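Local coordinates for protein hydroxyethylphosphonate dioxygenase (Streptomyces albus, PDB 6B9R) that probably converts 2-hydroxyethylphosphonate to hydroxymethylphosphonate in an oxygen-dependent reaction at a non-haem iron centre, at residues Ile78-Pro83 against Ser117-Tyr122. Numbering follows the deposited sequence.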
loop_
_atom_site.group_PDB
_atom_site.type_symbol
_atom_site.label_atom_id
_atom_site.label_comp_id
_atom_site.label_asym_id
_atom_site.label_seq_id
_atom_site.Cartn_x
_atom_site.Cartn_y
_atom_site.Cartn_z
ATOM N N ILE A 78 -10.848 10.932 1.331
ATOM C CA ILE A 78 -10.759 10.996 2.773
ATOM C C ILE A 78 -10.858 12.457 3.194
ATOM O O ILE A 78 -10.846 13.368 2.369
ATOM C CB ILE A 78 -9.481 10.314 3.320
ATOM C CG1 ILE A 78 -8.212 11.061 2.909
ATOM C CG2 ILE A 78 -9.426 8.853 2.908
ATOM C CD1 ILE A 78 -7.011 10.705 3.818
ATOM N N HIS A 79 -10.997 12.685 4.491
ATOM C CA HIS A 79 -11.118 14.034 5.009
ATOM C C HIS A 79 -9.739 14.622 5.273
ATOM O O HIS A 79 -8.784 13.907 5.574
ATOM C CB HIS A 79 -11.925 14.049 6.308
ATOM C CG HIS A 79 -13.325 13.545 6.156
ATOM N ND1 HIS A 79 -14.426 14.322 6.438
ATOM C CD2 HIS A 79 -13.805 12.338 5.769
ATOM C CE1 HIS A 79 -15.524 13.621 6.221
ATOM N NE2 HIS A 79 -15.176 12.416 5.813
ATOM N N ASN A 80 -9.646 15.935 5.139
ATOM C CA ASN A 80 -8.493 16.695 5.595
ATOM C C ASN A 80 -8.941 17.408 6.861
ATOM O O ASN A 80 -9.780 18.314 6.801
ATOM C CB ASN A 80 -8.016 17.687 4.534
ATOM C CG ASN A 80 -6.749 18.440 4.971
ATOM O OD1 ASN A 80 -6.560 18.731 6.148
ATOM N ND2 ASN A 80 -5.876 18.735 4.021
ATOM N N ASP A 81 -8.423 16.972 8.007
ATOM C CA ASP A 81 -8.692 17.647 9.271
ATOM C C ASP A 81 -7.434 18.292 9.849
ATOM O O ASP A 81 -7.430 18.669 11.021
ATOM C CB ASP A 81 -9.334 16.674 10.275
ATOM C CG ASP A 81 -8.489 15.441 10.536
ATOM O OD1 ASP A 81 -7.265 15.504 10.318
ATOM O OD2 ASP A 81 -9.053 14.405 10.960
ATOM N N THR A 82 -6.379 18.434 9.041
ATOM C CA THR A 82 -5.129 19.086 9.439
ATOM C C THR A 82 -4.778 20.177 8.424
ATOM O O THR A 82 -3.757 20.100 7.731
ATOM C CB THR A 82 -4.009 18.054 9.543
ATOM O OG1 THR A 82 -4.509 16.862 10.167
ATOM C CG2 THR A 82 -2.852 18.595 10.366
ATOM N N PRO A 83 -5.617 21.212 8.307
ATOM C CA PRO A 83 -5.460 22.168 7.190
ATOM C C PRO A 83 -4.189 22.995 7.242
ATOM O O PRO A 83 -3.753 23.474 6.189
ATOM C CB PRO A 83 -6.702 23.064 7.314
ATOM C CG PRO A 83 -7.086 22.971 8.758
ATOM C CD PRO A 83 -6.794 21.531 9.136
ATOM N N SER A 117 -5.800 12.011 13.518
ATOM C CA SER A 117 -6.199 12.611 12.253
ATOM C C SER A 117 -6.806 11.560 11.335
ATOM O O SER A 117 -6.359 10.409 11.314
ATOM C CB SER A 117 -5.006 13.267 11.549
ATOM O OG SER A 117 -5.346 13.694 10.236
ATOM N N ARG A 118 -7.808 11.976 10.552
ATOM C CA ARG A 118 -8.359 11.111 9.516
ATOM C C ARG A 118 -7.379 10.868 8.377
ATOM O O ARG A 118 -7.648 10.025 7.513
ATOM C CB ARG A 118 -9.649 11.725 8.990
ATOM C CG ARG A 118 -10.751 11.765 10.052
ATOM C CD ARG A 118 -11.921 12.641 9.602
ATOM N NE ARG A 118 -12.934 12.790 10.651
ATOM C CZ ARG A 118 -12.848 13.642 11.670
ATOM N NH1 ARG A 118 -11.785 14.420 11.795
ATOM N NH2 ARG A 118 -13.832 13.729 12.560
ATOM N N GLN A 119 -6.267 11.588 8.353
ATOM C CA GLN A 119 -5.236 11.430 7.343
ATOM C C GLN A 119 -4.183 10.399 7.734
ATOM O O GLN A 119 -3.266 10.145 6.946
ATOM C CB GLN A 119 -4.577 12.794 7.078
ATOM C CG GLN A 119 -5.557 13.809 6.448
ATOM C CD GLN A 119 -5.127 15.261 6.598
ATOM O OE1 GLN A 119 -5.541 15.933 7.538
ATOM N NE2 GLN A 119 -4.311 15.756 5.658
ATOM N N ALA A 120 -4.286 9.804 8.922
ATOM C CA ALA A 120 -3.223 8.957 9.449
ATOM C C ALA A 120 -3.815 7.836 10.297
ATOM O O ALA A 120 -4.924 7.946 10.818
ATOM C CB ALA A 120 -2.239 9.773 10.288
ATOM N N SER A 121 -3.035 6.774 10.489
ATOM C CA SER A 121 -3.529 5.586 11.185
ATOM C C SER A 121 -3.279 5.589 12.691
ATOM O O SER A 121 -3.598 4.587 13.350
ATOM C CB SER A 121 -2.899 4.321 10.595
ATOM O OG SER A 121 -1.531 4.279 10.911
ATOM N N TYR A 122 -2.700 6.649 13.259
ATOM C CA TYR A 122 -2.458 6.653 14.700
ATOM C C TYR A 122 -3.759 6.446 15.451
ATOM O O TYR A 122 -4.792 7.032 15.103
ATOM C CB TYR A 122 -1.879 7.976 15.184
ATOM C CG TYR A 122 -0.514 8.345 14.704
ATOM C CD1 TYR A 122 0.624 7.727 15.221
ATOM C CD2 TYR A 122 -0.351 9.373 13.784
ATOM C CE1 TYR A 122 1.885 8.093 14.783
ATOM C CE2 TYR A 122 0.896 9.752 13.359
ATOM C CZ TYR A 122 2.012 9.113 13.857
ATOM O OH TYR A 122 3.255 9.508 13.416
HETATM O O HOH W 1 -3.243 18.714 5.286
#
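The type I beta turn from S117 to A120 is held to the loop 78-83 chiefly by the carboxylate of D81, which gives OD1 to S117 and OD2 to R118. D81 CG lies between the backbone N and the carbonyl carbon (chi1 57°), the rotation from which the carboxylate meets the turn. OD1 of D81 accepts from OG of S117 at 2.6 Å on its syn lone pair. D81 OD2 takes two donors. The backbone N of R118 reaches D81 OD2 at 2.8 Å, nearly straight at 172°, on the syn side but somewhat out of the carboxylate plane. NH1 of R118 meets the anti lone pair of D81 OD2 at 2.9 Å, a salt bridge. The S117 hydroxyl also accepts from the Q119 backbone N (3.0 Å between OG and N), an ST turn that ties the same oxygen to both the turn and the carboxylate. Replacing D81 by an alanine would probably leave R118 N and the S117 hydroxyl without their acceptor and the guanidinium without this countercharge.

Farther along, the extended Q119 side chain brings OE1 to the backbone N atoms of D81 (3.1 Å) and T82 (3.0 Å), both weak, bent bonds. N80 OD1 accepts from T82 N in an Asx turn, and one water links N80 ND2, T82 O and Q119 NE2. R118 CD, beside the carboxylate, packs against CB of H79 at 3.6 Å.

The contact joins the loop between helix 58-67 and strand 86-89 to the one between strands 106-113 and 123-129. R87 forms a second salt bridge to D81 OD1, H79 NE2 and R118 NE are hydrogen-bonded to E72 OE1 and A65 O of the second subunit, and Y397 of strand 395-398 packs against T82, S117 and Q119.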